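Local coordinates for protein 2-dehydropantoate 2-reductase (PDB 3EGO) that probably catalyses the NADPH-dependent reduction of ketopantoate to pantoate, a step in the biosynthesis of pantothenate, at residues V27-Q41 with D57-D69. Residues are numbered along the deposited sequence; the frame is centred on the assembly and turned at random.
Sequences VTVVTRRQEQAAAIQ and DCSADTSINSDFD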
# COMPACT_ATOMS: atom_id res chain seq x y z
N VAL A 27 -35.55 12.38 21.64
CA VAL A 27 -34.21 12.36 21.03
C VAL A 27 -33.89 13.66 20.32
O VAL A 27 -34.73 14.25 19.65
CB VAL A 27 -34.07 11.19 20.01
CG1 VAL A 27 -32.72 11.21 19.34
CG2 VAL A 27 -34.31 9.86 20.70
N THR A 28 -32.65 14.09 20.49
CA THR A 28 -32.04 15.13 19.69
C THR A 28 -30.77 14.59 19.06
O THR A 28 -29.93 14.01 19.76
CB THR A 28 -31.61 16.29 20.57
OG1 THR A 28 -32.69 16.60 21.48
CG2 THR A 28 -31.25 17.52 19.72
N VAL A 29 -30.63 14.81 17.76
CA VAL A 29 -29.37 14.53 17.07
C VAL A 29 -28.53 15.79 17.07
O VAL A 29 -29.00 16.84 16.63
CB VAL A 29 -29.66 14.09 15.64
CG1 VAL A 29 -28.36 13.82 14.83
CG2 VAL A 29 -30.50 12.82 15.72
N VAL A 30 -27.32 15.69 17.62
CA VAL A 30 -26.39 16.81 17.66
C VAL A 30 -25.42 16.58 16.50
O VAL A 30 -24.61 15.64 16.52
CB VAL A 30 -25.63 16.87 19.01
CG1 VAL A 30 -24.56 17.98 19.01
CG2 VAL A 30 -26.61 17.00 20.17
N THR A 31 -25.59 17.39 15.45
CA THR A 31 -24.85 17.25 14.19
C THR A 31 -23.88 18.43 14.10
O THR A 31 -24.18 19.50 14.57
CB THR A 31 -25.81 17.34 12.96
OG1 THR A 31 -26.46 18.62 12.92
CG2 THR A 31 -26.89 16.29 12.99
N ARG A 32 -22.74 18.24 13.46
CA ARG A 32 -21.82 19.37 13.31
C ARG A 32 -22.30 20.39 12.25
O ARG A 32 -22.00 21.58 12.36
CB ARG A 32 -20.39 18.90 13.00
CG ARG A 32 -20.12 18.59 11.52
CD ARG A 32 -18.64 18.71 11.21
NE ARG A 32 -18.16 20.10 11.21
CZ ARG A 32 -16.96 20.48 11.66
NH1 ARG A 32 -16.12 19.58 12.16
NH2 ARG A 32 -16.60 21.75 11.61
N ARG A 33 -23.08 19.93 11.26
CA ARG A 33 -23.62 20.84 10.21
C ARG A 33 -25.07 21.32 10.44
O ARG A 33 -26.01 20.52 10.52
CB ARG A 33 -23.49 20.22 8.83
CG ARG A 33 -22.12 19.66 8.54
CD ARG A 33 -22.13 18.73 7.34
NE ARG A 33 -22.67 17.39 7.60
CZ ARG A 33 -23.78 16.90 7.04
NH1 ARG A 33 -24.50 17.61 6.18
NH2 ARG A 33 -24.17 15.67 7.33
N GLN A 34 -25.24 22.64 10.55
CA GLN A 34 -26.59 23.21 10.78
C GLN A 34 -27.60 22.76 9.72
O GLN A 34 -28.81 22.64 9.98
CB GLN A 34 -26.48 24.75 10.84
CG GLN A 34 -27.60 25.46 11.58
CD GLN A 34 -27.07 26.55 12.52
OE1 GLN A 34 -27.28 27.74 12.29
NE2 GLN A 34 -26.35 26.13 13.57
N GLU A 35 -27.12 22.49 8.52
CA GLU A 35 -28.03 22.09 7.44
C GLU A 35 -28.62 20.71 7.71
O GLU A 35 -29.78 20.43 7.34
CB GLU A 35 -27.27 22.03 6.12
CG GLU A 35 -25.85 21.60 6.33
CD GLU A 35 -25.23 21.04 5.08
OE1 GLU A 35 -25.73 21.38 3.96
OE2 GLU A 35 -24.25 20.27 5.21
N GLN A 36 -27.82 19.83 8.30
CA GLN A 36 -28.43 18.56 8.68
C GLN A 36 -29.37 18.75 9.84
O GLN A 36 -30.46 18.23 9.84
CB GLN A 36 -27.37 17.55 9.07
CG GLN A 36 -28.04 16.22 9.52
CD GLN A 36 -26.98 15.15 9.77
OE1 GLN A 36 -25.86 15.45 10.14
NE2 GLN A 36 -27.35 13.91 9.55
N ALA A 37 -28.93 19.46 10.88
CA ALA A 37 -29.77 19.72 12.03
C ALA A 37 -31.10 20.33 11.61
O ALA A 37 -32.16 19.95 12.10
CB ALA A 37 -29.04 20.58 13.08
N ALA A 38 -31.05 21.27 10.66
CA ALA A 38 -32.26 21.93 10.17
C ALA A 38 -33.13 20.94 9.45
O ALA A 38 -34.35 20.96 9.57
CB ALA A 38 -31.92 23.12 9.23
N ALA A 39 -32.51 20.08 8.65
CA ALA A 39 -33.28 19.14 7.83
C ALA A 39 -33.97 18.04 8.65
O ALA A 39 -35.04 17.55 8.26
CB ALA A 39 -32.39 18.53 6.75
N ILE A 40 -33.33 17.61 9.74
CA ILE A 40 -33.94 16.60 10.65
C ILE A 40 -35.11 17.23 11.40
O ILE A 40 -36.21 16.67 11.44
CB ILE A 40 -32.91 16.08 11.68
CG1 ILE A 40 -31.91 15.10 11.01
CG2 ILE A 40 -33.64 15.43 12.87
CD1 ILE A 40 -30.56 14.88 11.80
N GLN A 41 -34.86 18.40 11.98
CA GLN A 41 -35.88 19.15 12.69
C GLN A 41 -37.06 19.42 11.74
O GLN A 41 -38.15 19.72 12.20
CB GLN A 41 -35.27 20.44 13.30
CG GLN A 41 -36.05 21.10 14.45
CD GLN A 41 -35.92 20.39 15.82
OE1 GLN A 41 -34.95 20.58 16.56
NE2 GLN A 41 -36.95 19.62 16.17
N ASP A 57 -40.15 11.67 14.16
CA ASP A 57 -39.79 13.04 14.40
C ASP A 57 -38.74 13.12 15.56
O ASP A 57 -38.76 12.34 16.51
CB ASP A 57 -41.09 13.87 14.42
CG ASP A 57 -41.99 13.56 13.16
OD1 ASP A 57 -41.52 13.67 11.98
OD2 ASP A 57 -43.17 13.18 13.32
N CYS A 58 -37.74 13.98 15.38
CA CYS A 58 -36.54 14.04 16.21
C CYS A 58 -36.14 15.51 16.31
O CYS A 58 -36.30 16.23 15.34
CB CYS A 58 -35.45 13.25 15.46
SG CYS A 58 -33.93 12.93 16.31
N SER A 59 -35.56 15.93 17.43
CA SER A 59 -34.95 17.27 17.48
C SER A 59 -33.51 17.18 17.01
O SER A 59 -32.95 16.07 16.89
CB SER A 59 -35.02 17.89 18.88
OG SER A 59 -36.35 17.83 19.37
N ALA A 60 -32.90 18.32 16.72
CA ALA A 60 -31.52 18.36 16.28
C ALA A 60 -30.84 19.67 16.71
O ALA A 60 -31.52 20.67 16.99
CB ALA A 60 -31.43 18.15 14.79
N ASP A 61 -29.53 19.68 16.77
CA ASP A 61 -28.80 20.84 17.23
C ASP A 61 -27.37 20.67 16.78
O ASP A 61 -26.99 19.58 16.34
CB ASP A 61 -28.85 20.92 18.75
CG ASP A 61 -28.89 22.35 19.26
OD1 ASP A 61 -29.80 22.64 20.08
OD2 ASP A 61 -28.01 23.16 18.86
N THR A 62 -26.57 21.73 16.90
CA THR A 62 -25.19 21.70 16.47
C THR A 62 -24.34 21.80 17.72
O THR A 62 -23.12 21.79 17.67
CB THR A 62 -24.90 22.85 15.48
OG1 THR A 62 -25.46 24.06 15.99
CG2 THR A 62 -25.57 22.57 14.13
N SER A 63 -25.01 21.84 18.86
CA SER A 63 -24.28 21.84 20.11
C SER A 63 -25.08 21.11 21.17
O SER A 63 -26.29 20.95 21.07
CB SER A 63 -23.99 23.29 20.53
OG SER A 63 -25.23 23.97 20.68
N ILE A 64 -24.37 20.63 22.19
CA ILE A 64 -25.01 20.00 23.33
C ILE A 64 -25.46 21.14 24.24
O ILE A 64 -24.65 21.75 24.94
CB ILE A 64 -24.04 19.09 24.11
CG1 ILE A 64 -23.41 18.05 23.18
CG2 ILE A 64 -24.74 18.37 25.30
CD1 ILE A 64 -22.29 17.29 23.81
N ASN A 65 -26.73 21.47 24.19
CA ASN A 65 -27.18 22.54 25.05
C ASN A 65 -28.43 22.17 25.85
O ASN A 65 -29.25 23.03 26.21
CB ASN A 65 -27.25 23.89 24.32
CG ASN A 65 -27.86 23.78 22.95
OD1 ASN A 65 -29.04 23.48 22.81
ND2 ASN A 65 -27.06 24.06 21.92
N SER A 66 -28.55 20.86 26.10
CA SER A 66 -29.46 20.32 27.10
C SER A 66 -28.74 19.46 28.13
O SER A 66 -27.57 19.06 27.95
CB SER A 66 -30.62 19.54 26.48
OG SER A 66 -31.51 20.40 25.79
N ASP A 67 -29.44 19.21 29.24
CA ASP A 67 -29.03 18.22 30.22
C ASP A 67 -29.71 16.90 29.85
O ASP A 67 -30.82 16.61 30.30
CB ASP A 67 -29.44 18.65 31.64
CG ASP A 67 -28.42 19.58 32.29
OD1 ASP A 67 -27.39 19.89 31.64
OD2 ASP A 67 -28.64 19.98 33.46
N PHE A 68 -29.03 16.09 29.03
CA PHE A 68 -29.64 14.83 28.58
C PHE A 68 -29.52 13.76 29.65
O PHE A 68 -28.56 13.75 30.40
CB PHE A 68 -28.99 14.36 27.29
CG PHE A 68 -29.25 15.27 26.14
CD1 PHE A 68 -30.47 15.22 25.47
CD2 PHE A 68 -28.31 16.21 25.75
CE1 PHE A 68 -30.74 16.06 24.39
CE2 PHE A 68 -28.57 17.07 24.68
CZ PHE A 68 -29.77 17.00 24.00
N ASP A 69 -30.51 12.88 29.71
CA ASP A 69 -30.42 11.68 30.54
C ASP A 69 -29.37 10.69 30.03
O ASP A 69 -28.75 9.97 30.82
CB ASP A 69 -31.79 11.02 30.64
CG ASP A 69 -32.78 11.92 31.38
OD1 ASP A 69 -32.40 12.42 32.46
OD2 ASP A 69 -33.89 12.15 30.87
O HOH W 1 -37.85 12.06 19.81
O HOH W 2 -38.42 16.03 13.30
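Gln41, in the last turns of helix 34-43, reaches back to strand 59-61 and takes the backbone N-H of Ala60 on its OE1, at 3.1 Å. The bond is fairly straight at hydrogen (160°), but the N-H stands above the amide plane. CG lies anti to the backbone N (chi1 -161°) and the chain then bends at chi2, which lays the amide alongside the strand, with NE2 3.4 Å from Ser59 CA; a long, flexible amide suits this exposed margin. Deeper in, small residues let helix and strand come close: Ala37 CB meets Ala60 CB at 3.8 Å, and Ile40 turns its CG2 branch onto Cys58 CB and Ala60 CB. Just before the strand, Cys58, in the conformer described, sends its sulfur toward the CG2 methyl of Val29 (3.5 Å) and CG1 of Val27, a compact apolar group filling a buried corner.

The strands themselves run parallel: Ser59 N and Asp61 N give to Val27 O and Val29 O, Val29 N and Thr31 N to Ser59 O and Asp61 O. Strand 26-30 also pairs with strand 4-8, which leads into the glycine-rich loop thought to bind NADP(+), as in Rossmann-type domains; Gln36 NE2 bonds to Gly10 O there.

On the other face, where branched Thr28 and Val30 suit extended backbone, Thr28 and Phe68 cross at about a right angle, OG1 lying at the ring edge, 3.5 Å from CE1, while the CG2 methyl of Thr28 rests on the backbone at Ala60 N. Val30 presses CG1 against the backbone of Ser63 and, more loosely, Ile64 CG1. Asp61, its carboxylate short enough to reach the turn's N-H groups, accepts on OD2 from Thr62 N at 2.8 Å and, in an Asx turn, from Ser63 N. Back on the helix side, Thr62 tucks CG2 against Gln34 CA at 3.6 Å, and its OG1 receives a weak bond from Gln34 NE2.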